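Local coordinates for PUM-HD domain-containing protein (PDB 7CGF) that probably binds elements in the 3' untranslated regions of messenger RNAs through its Pumilio homology domain, the part of the protein present here, bound to RNA, at residues K89-G94 with R101-I106; A162-S167 with L202-P207; T184-S189 with H218-E223; C273-A278 with V313-D318. The protein carries 2 engineered substitutions. One frame throughout, in Å; residues are numbered along the deposited sequence. Where two conformers were deposited one is given.

Interaction 1: K89-G94 with R101-I106; sequences KFFEYG and RLVDAI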
# COMPACT_ATOMS: atom_id res chain seq x y z
N LYS A 89 -22.35 -7.25 -1.98
CA LYS A 89 -23.23 -7.44 -0.83
C LYS A 89 -23.25 -8.88 -0.36
O LYS A 89 -23.42 -9.15 0.84
CB LYS A 89 -24.66 -7.00 -1.15
CG LYS A 89 -24.88 -5.49 -1.18
CD LYS A 89 -24.51 -4.87 0.15
CE LYS A 89 -25.03 -3.44 0.29
NZ LYS A 89 -24.55 -2.83 1.58
N PHE A 90 -23.09 -9.83 -1.28
CA PHE A 90 -23.16 -11.24 -0.90
C PHE A 90 -21.82 -11.81 -0.46
O PHE A 90 -21.73 -13.02 -0.20
CB PHE A 90 -23.77 -12.05 -2.03
CG PHE A 90 -25.24 -11.84 -2.16
CD1 PHE A 90 -26.11 -12.42 -1.25
CD2 PHE A 90 -25.75 -11.01 -3.14
CE1 PHE A 90 -27.48 -12.21 -1.35
CE2 PHE A 90 -27.11 -10.78 -3.24
CZ PHE A 90 -27.99 -11.39 -2.35
N PHE A 91 -20.77 -10.99 -0.36
CA PHE A 91 -19.55 -11.39 0.32
C PHE A 91 -19.42 -10.76 1.70
O PHE A 91 -18.40 -10.95 2.36
CB PHE A 91 -18.31 -11.02 -0.53
CG PHE A 91 -18.02 -11.99 -1.63
CD1 PHE A 91 -17.84 -13.34 -1.36
CD2 PHE A 91 -17.89 -11.56 -2.95
CE1 PHE A 91 -17.55 -14.24 -2.36
CE2 PHE A 91 -17.59 -12.46 -3.97
CZ PHE A 91 -17.43 -13.81 -3.67
N GLU A 92 -20.43 -10.04 2.15
CA GLU A 92 -20.37 -9.39 3.45
C GLU A 92 -20.56 -10.40 4.57
O GLU A 92 -21.10 -11.50 4.38
CB GLU A 92 -21.44 -8.30 3.58
CG GLU A 92 -21.35 -7.14 2.58
CD GLU A 92 -20.14 -6.23 2.79
OE1 GLU A 92 -19.56 -6.21 3.90
OE2 GLU A 92 -19.78 -5.53 1.82
N TYR A 93 -20.10 -10.04 5.77
CA TYR A 93 -20.51 -10.79 6.94
C TYR A 93 -22.03 -10.76 7.04
O TYR A 93 -22.66 -9.72 6.80
CB TYR A 93 -19.90 -10.20 8.23
CG TYR A 93 -18.38 -10.12 8.28
CD1 TYR A 93 -17.58 -11.17 7.86
CD2 TYR A 93 -17.76 -8.98 8.78
CE1 TYR A 93 -16.19 -11.09 7.92
CE2 TYR A 93 -16.37 -8.89 8.85
CZ TYR A 93 -15.60 -9.94 8.42
OH TYR A 93 -14.22 -9.83 8.49
N GLY A 94 -22.62 -11.88 7.41
CA GLY A 94 -24.05 -12.00 7.39
C GLY A 94 -24.58 -12.71 6.17
O GLY A 94 -25.72 -13.18 6.17
N ARG A 101 -20.92 -20.59 -2.87
CA ARG A 101 -21.59 -20.59 -4.16
C ARG A 101 -21.17 -19.39 -5.00
O ARG A 101 -21.04 -19.50 -6.23
CB ARG A 101 -23.11 -20.59 -3.99
CG ARG A 101 -23.69 -21.93 -3.54
CD ARG A 101 -25.20 -21.80 -3.33
NE ARG A 101 -25.88 -21.40 -4.56
CZ ARG A 101 -27.15 -21.00 -4.61
NH1 ARG A 101 -27.70 -20.64 -5.77
NH2 ARG A 101 -27.87 -20.96 -3.49
N LEU A 102 -20.95 -18.24 -4.36
CA LEU A 102 -20.58 -17.05 -5.12
C LEU A 102 -19.14 -17.15 -5.62
O LEU A 102 -18.85 -16.75 -6.75
CB LEU A 102 -20.79 -15.80 -4.26
CG LEU A 102 -20.64 -14.46 -4.99
CD1 LEU A 102 -21.52 -14.43 -6.22
CD2 LEU A 102 -20.94 -13.30 -4.06
N VAL A 103 -18.22 -17.67 -4.80
CA VAL A 103 -16.87 -17.94 -5.30
C VAL A 103 -16.92 -18.91 -6.48
O VAL A 103 -16.25 -18.69 -7.50
CB VAL A 103 -15.97 -18.48 -4.17
CG1 VAL A 103 -14.63 -18.96 -4.77
CG2 VAL A 103 -15.71 -17.41 -3.13
N ASP A 104 -17.75 -19.96 -6.39
CA ASP A 104 -17.87 -20.90 -7.52
C ASP A 104 -18.31 -20.19 -8.79
O ASP A 104 -17.92 -20.58 -9.90
CB ASP A 104 -18.88 -22.01 -7.21
CG ASP A 104 -18.31 -23.11 -6.34
OD1 ASP A 104 -17.08 -23.34 -6.33
OD2 ASP A 104 -19.13 -23.78 -5.66
N ALA A 105 -19.16 -19.16 -8.66
CA ALA A 105 -19.71 -18.47 -9.81
C ALA A 105 -18.70 -17.59 -10.51
O ALA A 105 -18.87 -17.28 -11.69
CB ALA A 105 -20.91 -17.62 -9.39
N ILE A 106 -17.66 -17.15 -9.80
CA ILE A 106 -16.68 -16.24 -10.39
C ILE A 106 -15.31 -16.85 -10.56
O ILE A 106 -14.45 -16.21 -11.17
CB ILE A 106 -16.55 -14.94 -9.57
CG1 ILE A 106 -15.97 -15.25 -8.18
CG2 ILE A 106 -17.89 -14.19 -9.52
CD1 ILE A 106 -15.61 -14.02 -7.34

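Interaction 2: A162-S167 with L202-P207; sequences AIEKVS and LEHCSP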
# COMPACT_ATOMS: atom_id res chain seq x y z
N ALA A 162 -4.57 -9.77 -0.61
CA ALA A 162 -4.19 -11.14 -0.28
C ALA A 162 -3.10 -11.17 0.79
O ALA A 162 -3.17 -11.95 1.75
CB ALA A 162 -3.72 -11.88 -1.53
N ILE A 163 -2.06 -10.35 0.61
CA ILE A 163 -0.96 -10.31 1.58
C ILE A 163 -1.46 -9.84 2.94
O ILE A 163 -0.98 -10.31 3.98
CB ILE A 163 0.18 -9.42 1.04
CG1 ILE A 163 0.81 -10.08 -0.19
CG2 ILE A 163 1.26 -9.18 2.11
CD1 ILE A 163 1.61 -9.10 -1.06
N GLU A 164 -2.42 -8.92 2.95
CA GLU A 164 -2.94 -8.39 4.20
C GLU A 164 -3.78 -9.42 4.96
O GLU A 164 -3.74 -9.46 6.20
CB GLU A 164 -3.78 -7.14 3.92
CG GLU A 164 -2.96 -5.93 3.51
CD GLU A 164 -3.81 -4.85 2.87
OE1 GLU A 164 -5.06 -5.03 2.78
OE2 GLU A 164 -3.23 -3.82 2.45
N LYS A 165 -4.55 -10.25 4.25
CA LYS A 165 -5.65 -10.99 4.86
C LYS A 165 -5.46 -12.50 4.88
O LYS A 165 -6.29 -13.21 5.47
CB LYS A 165 -6.97 -10.69 4.12
CG LYS A 165 -7.38 -9.25 4.15
CD LYS A 165 -7.69 -8.77 5.54
CE LYS A 165 -8.85 -9.55 6.15
NZ LYS A 165 -9.48 -8.79 7.28
N VAL A 166 -4.42 -13.03 4.25
CA VAL A 166 -4.21 -14.47 4.16
C VAL A 166 -2.94 -14.83 4.91
O VAL A 166 -1.94 -14.10 4.86
CB VAL A 166 -4.14 -14.92 2.69
CG1 VAL A 166 -4.02 -16.43 2.60
CG2 VAL A 166 -5.38 -14.44 1.93
N SER A 167 -2.98 -15.96 5.61
CA SER A 167 -1.81 -16.37 6.38
C SER A 167 -0.57 -16.45 5.49
O SER A 167 -0.65 -16.92 4.36
CB SER A 167 -2.05 -17.72 7.05
OG SER A 167 -3.18 -17.63 7.90
N LEU A 202 6.75 -6.75 3.03
CA LEU A 202 7.65 -6.44 4.15
C LEU A 202 6.88 -6.24 5.45
O LEU A 202 7.41 -6.55 6.53
CB LEU A 202 8.47 -5.19 3.82
CG LEU A 202 9.41 -5.34 2.63
CD1 LEU A 202 9.99 -3.97 2.27
CD2 LEU A 202 10.51 -6.34 2.95
N GLU A 203 5.64 -5.77 5.36
CA GLU A 203 4.80 -5.56 6.54
C GLU A 203 4.24 -6.85 7.11
O GLU A 203 4.14 -6.99 8.33
CB GLU A 203 3.63 -4.63 6.20
CG GLU A 203 4.01 -3.19 6.03
CD GLU A 203 2.93 -2.41 5.30
OE1 GLU A 203 1.93 -3.03 4.89
OE2 GLU A 203 3.10 -1.18 5.15
N HIS A 204 3.84 -7.80 6.26
CA HIS A 204 3.03 -8.93 6.71
C HIS A 204 3.67 -10.30 6.58
O HIS A 204 3.21 -11.25 7.24
CB HIS A 204 1.70 -8.97 5.95
CG HIS A 204 0.83 -7.79 6.21
ND1 HIS A 204 0.00 -7.70 7.30
CD2 HIS A 204 0.65 -6.64 5.51
CE1 HIS A 204 -0.65 -6.55 7.27
NE2 HIS A 204 -0.27 -5.89 6.19
N CYS A 205 4.67 -10.46 5.73
CA CYS A 205 5.23 -11.79 5.55
C CYS A 205 6.17 -12.13 6.69
O CYS A 205 6.63 -11.26 7.44
CB CYS A 205 5.96 -11.87 4.21
SG CYS A 205 4.82 -11.83 2.84
N SER A 206 6.46 -13.43 6.83
CA SER A 206 7.31 -13.91 7.90
C SER A 206 8.76 -13.53 7.64
O SER A 206 9.16 -13.31 6.49
CB SER A 206 7.16 -15.42 8.06
OG SER A 206 7.33 -16.09 6.82
N PRO A 207 9.59 -13.43 8.69
CA PRO A 207 11.00 -13.08 8.47
C PRO A 207 11.73 -14.06 7.55
O PRO A 207 12.68 -13.64 6.87
CB PRO A 207 11.59 -13.06 9.89
CG PRO A 207 10.60 -13.80 10.74
CD PRO A 207 9.27 -13.55 10.12

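Interaction 3: T184-S189 with H218-E223; sequences TIYEMS and HKRFDE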
# COMPACT_ATOMS: atom_id res chain seq x y z
N THR A 184 13.76 -9.00 -10.52
CA THR A 184 12.32 -8.81 -10.29
C THR A 184 12.06 -7.84 -9.14
O THR A 184 11.17 -6.99 -9.23
CB THR A 184 11.66 -10.16 -10.02
OG1 THR A 184 12.01 -11.05 -11.08
CG2 THR A 184 10.13 -10.01 -10.00
N ILE A 185 12.80 -7.96 -8.03
CA ILE A 185 12.54 -7.06 -6.91
C ILE A 185 12.88 -5.63 -7.27
O ILE A 185 12.15 -4.70 -6.90
CB ILE A 185 13.30 -7.54 -5.66
CG1 ILE A 185 12.45 -8.51 -4.88
CG2 ILE A 185 13.72 -6.35 -4.78
CD1 ILE A 185 11.27 -7.87 -4.20
N TYR A 186 13.94 -5.42 -8.05
CA TYR A 186 14.22 -4.07 -8.53
C TYR A 186 13.08 -3.55 -9.39
O TYR A 186 12.57 -2.44 -9.17
CB TYR A 186 15.54 -4.04 -9.31
CG TYR A 186 15.76 -2.68 -9.93
CD1 TYR A 186 16.28 -1.64 -9.18
CD2 TYR A 186 15.37 -2.42 -11.24
CE1 TYR A 186 16.44 -0.38 -9.73
CE2 TYR A 186 15.51 -1.17 -11.79
CZ TYR A 186 16.05 -0.16 -11.03
OH TYR A 186 16.21 1.08 -11.59
N GLU A 187 12.66 -4.36 -10.38
CA GLU A 187 11.60 -4.00 -11.30
C GLU A 187 10.33 -3.63 -10.54
O GLU A 187 9.66 -2.64 -10.87
CB GLU A 187 11.33 -5.16 -12.27
CG GLU A 187 9.98 -5.12 -13.02
CD GLU A 187 9.51 -6.48 -13.66
OE1 GLU A 187 8.52 -6.45 -14.43
OE2 GLU A 187 10.09 -7.56 -13.40
N MET A 188 10.00 -4.40 -9.51
CA MET A 188 8.78 -4.12 -8.75
C MET A 188 8.96 -2.89 -7.88
O MET A 188 8.03 -2.07 -7.74
CB MET A 188 8.40 -5.32 -7.89
CG MET A 188 8.00 -6.58 -8.67
SD MET A 188 6.48 -6.27 -9.59
CE MET A 188 6.40 -7.80 -10.56
N SER A 189 10.13 -2.74 -7.26
CA SER A 189 10.35 -1.63 -6.34
C SER A 189 10.32 -0.27 -7.04
O SER A 189 10.04 0.74 -6.38
CB SER A 189 11.68 -1.78 -5.61
OG SER A 189 11.67 -2.94 -4.80
N HIS A 218 18.93 -5.02 -1.01
CA HIS A 218 20.29 -4.59 -0.66
C HIS A 218 21.22 -4.60 -1.87
O HIS A 218 22.10 -3.73 -1.98
CB HIS A 218 20.85 -5.48 0.45
CG HIS A 218 20.47 -5.07 1.84
ND1 HIS A 218 19.97 -5.97 2.77
CD2 HIS A 218 20.54 -3.88 2.48
CE1 HIS A 218 19.74 -5.34 3.91
NE2 HIS A 218 20.07 -4.07 3.76
N LYS A 219 21.06 -5.56 -2.78
CA LYS A 219 21.99 -5.68 -3.90
C LYS A 219 21.96 -4.46 -4.80
O LYS A 219 22.99 -4.10 -5.39
CB LYS A 219 21.69 -6.94 -4.71
CG LYS A 219 21.94 -8.24 -3.91
CD LYS A 219 21.51 -9.47 -4.71
CE LYS A 219 21.64 -10.76 -3.88
NZ LYS A 219 21.19 -11.99 -4.61
N ARG A 220 20.82 -3.79 -4.92
CA ARG A 220 20.70 -2.57 -5.72
C ARG A 220 20.19 -1.42 -4.86
O ARG A 220 19.36 -0.60 -5.28
CB ARG A 220 19.82 -2.81 -6.94
CG ARG A 220 20.49 -3.81 -7.86
CD ARG A 220 19.68 -4.09 -9.10
NE ARG A 220 19.62 -2.93 -9.96
CZ ARG A 220 19.02 -2.94 -11.15
NH1 ARG A 220 18.44 -4.05 -11.59
NH2 ARG A 220 18.99 -1.85 -11.88
N PHE A 221 20.73 -1.35 -3.65
CA PHE A 221 20.23 -0.42 -2.64
C PHE A 221 20.27 1.03 -3.11
O PHE A 221 19.28 1.76 -3.00
CB PHE A 221 21.06 -0.56 -1.36
CG PHE A 221 20.56 0.32 -0.25
CD1 PHE A 221 19.46 -0.06 0.50
CD2 PHE A 221 21.17 1.55 0.01
CE1 PHE A 221 18.99 0.74 1.50
CE2 PHE A 221 20.69 2.35 1.02
CZ PHE A 221 19.59 1.94 1.76
N ASP A 222 21.43 1.49 -3.61
CA ASP A 222 21.56 2.90 -3.93
C ASP A 222 20.54 3.33 -4.99
O ASP A 222 19.94 4.41 -4.88
CB ASP A 222 22.97 3.22 -4.42
CG ASP A 222 24.01 3.10 -3.33
OD1 ASP A 222 23.65 2.84 -2.16
OD2 ASP A 222 25.20 3.27 -3.67
N GLU A 223 20.34 2.49 -6.01
CA GLU A 223 19.39 2.84 -7.07
C GLU A 223 17.97 2.85 -6.54
O GLU A 223 17.18 3.75 -6.87
CB GLU A 223 19.48 1.84 -8.21
CG GLU A 223 20.78 1.76 -8.96
CD GLU A 223 20.77 0.55 -9.85
OE1 GLU A 223 21.27 -0.53 -9.42
OE2 GLU A 223 20.17 0.66 -10.95

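Interaction 4: C273-A278 with V313-D318; sequences CLEQGA and VQKMFD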
# COMPACT_ATOMS: atom_id res chain seq x y z
N CYS A 273 15.88 6.61 8.80
CA CYS A 273 16.90 6.08 9.70
C CYS A 273 16.90 6.82 11.03
O CYS A 273 17.09 6.22 12.10
CB CYS A 273 18.28 6.19 9.07
SG CYS A 273 18.58 5.07 7.68
N LEU A 274 16.74 8.14 10.98
CA LEU A 274 16.80 8.93 12.21
C LEU A 274 15.55 8.74 13.07
O LEU A 274 15.64 8.79 14.30
CB LEU A 274 17.00 10.41 11.87
CG LEU A 274 18.35 10.75 11.25
CD1 LEU A 274 18.27 12.09 10.53
CD2 LEU A 274 19.47 10.79 12.31
N GLU A 275 14.40 8.52 12.43
CA GLU A 275 13.15 8.29 13.16
C GLU A 275 13.09 6.88 13.75
O GLU A 275 12.59 6.69 14.86
CB GLU A 275 11.96 8.52 12.22
CG GLU A 275 11.91 9.92 11.61
CD GLU A 275 10.95 10.03 10.42
OE1 GLU A 275 10.57 9.00 9.83
OE2 GLU A 275 10.58 11.17 10.08
N GLN A 276 13.62 5.89 13.03
CA GLN A 276 13.52 4.49 13.43
C GLN A 276 14.76 3.95 14.11
O GLN A 276 14.68 2.90 14.77
CB GLN A 276 13.23 3.61 12.20
CG GLN A 276 11.88 3.84 11.59
CD GLN A 276 10.79 3.06 12.30
OE1 GLN A 276 11.06 2.03 12.92
NE2 GLN A 276 9.56 3.54 12.20
N GLY A 277 15.90 4.61 13.96
CA GLY A 277 17.15 4.03 14.41
C GLY A 277 17.39 4.20 15.90
O GLY A 277 16.90 5.13 16.54
N ALA A 278 18.15 3.26 16.45
CA ALA A 278 18.57 3.34 17.83
C ALA A 278 19.65 4.40 17.99
O ALA A 278 20.22 4.91 17.02
CB ALA A 278 19.09 1.99 18.32
N VAL A 313 19.08 17.76 8.02
CA VAL A 313 19.73 18.34 9.20
C VAL A 313 18.69 18.70 10.25
O VAL A 313 18.87 18.42 11.44
CB VAL A 313 20.59 19.55 8.79
CG1 VAL A 313 21.16 20.26 10.04
CG2 VAL A 313 21.72 19.13 7.88
N GLN A 314 17.58 19.29 9.83
CA GLN A 314 16.50 19.58 10.77
C GLN A 314 16.02 18.31 11.46
O GLN A 314 15.81 18.29 12.67
CB GLN A 314 15.35 20.27 10.03
CG GLN A 314 14.15 20.58 10.91
CD GLN A 314 14.40 21.77 11.82
OE1 GLN A 314 15.09 22.72 11.43
NE2 GLN A 314 13.85 21.73 13.03
N LYS A 315 15.84 17.22 10.70
CA LYS A 315 15.40 15.97 11.31
C LYS A 315 16.42 15.45 12.32
O LYS A 315 16.04 14.90 13.36
CB LYS A 315 15.14 14.94 10.21
CG LYS A 315 14.59 13.60 10.70
CD LYS A 315 13.21 13.73 11.35
CE LYS A 315 12.15 14.20 10.37
NZ LYS A 315 10.80 13.96 10.93
N MET A 316 17.71 15.58 12.02
CA MET A 316 18.75 15.19 12.96
C MET A 316 18.59 15.92 14.29
O MET A 316 18.52 15.29 15.35
CB MET A 316 20.13 15.48 12.38
CG MET A 316 20.45 14.74 11.11
SD MET A 316 22.10 15.20 10.56
CE MET A 316 22.98 14.54 11.89
N PHE A 317 18.52 17.25 14.25
CA PHE A 317 18.35 18.02 15.48
C PHE A 317 17.11 17.57 16.24
O PHE A 317 17.13 17.47 17.47
CB PHE A 317 18.24 19.52 15.16
CG PHE A 317 19.57 20.21 15.05
CD1 PHE A 317 20.29 20.19 13.86
CD2 PHE A 317 20.09 20.94 16.12
CE1 PHE A 317 21.52 20.85 13.74
CE2 PHE A 317 21.31 21.60 16.01
CZ PHE A 317 22.03 21.56 14.83
N ASP A 318 16.03 17.26 15.52
CA ASP A 318 14.79 16.89 16.20
C ASP A 318 14.83 15.50 16.82
O ASP A 318 14.08 15.24 17.77
CB ASP A 318 13.61 17.00 15.23
CG ASP A 318 13.41 18.42 14.71
OD1 ASP A 318 13.93 19.38 15.32
OD2 ASP A 318 12.72 18.59 13.67

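Interaction 1: K89-G94 with R101-I106
F91 and L102 make the centre of this contact, a purely apolar one between the turn that follows helix 83-89 and the flank of helix 99-106. The main interaction is a CH-pi contact: L102 CD2 lies 3.5 Å from the centroid of the F91 ring and 15° off the ring normal, so the methyl sits over the face. L102 CG follows behind it at 3.5 Å from F91 CZ. Because CG of L102 is anti to the backbone N (chi1 -171°), the branch leans out from the helix onto the ring.

Aliphatic contacts close in round the same ring. V103 CG2 meets its edge at F91 CE1, 3.7 Å away, and I106 CD1 approaches F91 CZ more loosely at 4.1 Å, also near the ring plane. L102 CD2 serves a second partner, touching F90 CB at 3.7 Å, while the F90 ring itself leads away from the helix. The F91 ring is thus met over one face by L102 and at its edge by V103 and I106. A type I turn from K89 to E92 places both aromatic residues.

All five touching residues are buried. Beyond the two segments, F91 also packs on V122, K125 and A126 of helix 119-129, whereas the F90 ring meets F67 and H98 and touches L54 of helix 44-56, so the turn spans the helices on either side.

Interaction 2: A162-S167 with L202-P207
H204 against I163 and E164 carries this contact, with C205 adding a looser touch; it joins helices 155-165 and 194-204 of two consecutive predicted Pumilio repeats. The backbones come nearest at E164 and H204, whose CA atoms are 6.5 Å apart. Going along 202-207, helix 194-204 first offers L202, whose CB points away from 162-167 and whose side chain packs instead on helix 230-240. E203 follows, its carboxylate committed to R200 and H236.

At H204 the chain turns its side chain onto the other helix. CG stands anti to the carbonyl carbon (chi1 -64°), and the imidazole is carried across the last turn of helix 155-165. There E164 CA lies over the centre of the ring, 4.1 Å from the centroid and only 5° off the normal, a CH-pi contact made by a backbone carbon. Further out, E164 CG approaches H204 NE2 at 3.8 Å. Nearer the H204 backbone, CB is 3.6 Å from I163 O and 3.9 Å from I163 CG2.

C205, the first residue to leave helical geometry, sets its SG 4.5 Å from I163 CG2, at the limit of contact. S206 then takes the N-cap position ahead of helix 207-219, which P207 begins.

Chemically, the histidine is used as a flat surface laid on a helix end. The E164 carboxylate does not pair with it: OE2 stays 5.2 Å from H204 NE2, so any attraction between them is probably diffuse, and shape and dispersion rather than directed polar bonds probably account for most of the fit.

Interaction 3: T184-S189 with H218-E223
Y186 and R220 form the tight part of this contact, a flat cation-pi stack. The R220 guanidinium lies on one face of the tyrosine ring with the centres 3.5 Å apart and the planes only 8° from parallel. R220 CZ is 13° off the ring normal, so the guanidinium lies over the face, shifted toward the CG end: R220 NH1 is 3.4 Å from Y186 CG, while R220 NH2 sits over the middle of the ring, 3.5 Å from Y186 CZ. The arginine gets there by a bend at chi3 (68°), which lays its end flat on the ring.

The looser side belongs to E223, exposed and only marginally in touch. Its OE2 is 4.0 Å from Y186 OH, and its role is exercised through R220. The carboxylate grips the guanidinium side-on: R220 NE donates to E223 OE1 at 3.0 Å, and R220 NH2 donates to E223 OE2 at 2.9 Å in an almost straight bond. OE2 is met on its syn side, OE1 from above the carboxylate plane. With two bonds at its edge and a ring beneath its face, the guanidinium is held against both rotation and tilt. A leucine in place of R220 would probably leave E223 without its charged mate and the tyrosine face without its flat, cationic cover.

The stack joins helix 184-189 to the start of helix 221-225, in consecutive predicted Pumilio repeats. Next to Y186, I185 packs on helix 207-219, and beside R220, F221 packs on helices 243-255 and 257-261.

Interaction 4: C273-A278 with V313-D318
This is a mixed apolar and ionic contact between the C-terminal end of helix 266-276 and helix 309-319, in the last two predicted Pumilio repeats. The apolar half is buried: L274 CD1 presses on M316 CG at 3.5 Å, closer than usual for two carbons. K315 takes part in both halves, since its CG lies 4.0 Å from L274 CD1 while its far end reaches E275.

There K315 NZ donates to E275 OE2 at 2.9 Å, a salt bridge that uses the anti lone pair, the one away from the other oxygen. E275 comes out extended beyond CG, whereas K315 is folded: CG leaves anti to the backbone N (chi1 -176°), and bends at chi2 and chi3 curl the chain back toward the glutamate. The K315 methylenes follow, with K315 CE 3.4 Å from E275 OE2. A serine at K315 would be likely to leave the E275 carboxylate without its positive mate and uncover the flank of L274.

M316 and L274 both continue onto helix 279-290, through V286 and I285. A hydrophobic layer between helices of two neighbouring repeats, edged by an ion pair, fits the stacked helical repeats of the Pumilio homology domain.

In the fold
The four contacts are spread along one Pumilio homology domain, an all-helical chain of repeats. Interaction 1 comes first and closes before the others open; interactions 2 and 3 alternate their segments, because helices 184-189, 194-204 and 207-219 follow one another; interaction 4 comes last. Centres of interactions 1 and 2 are about 23 Å apart, those of 2 and 3 about 20 Å, and those of 3 and 4 about 24 Å, whereas 1 and 4 stand about 48 Å apart between centres, on opposite sides of the chain's centre. None touches another. Their nearest atoms lie about 5 to 7 Å from the bound RNA. Their spacing along the repeats is consistent with local joints between helices in an extended RNA-binding scaffold.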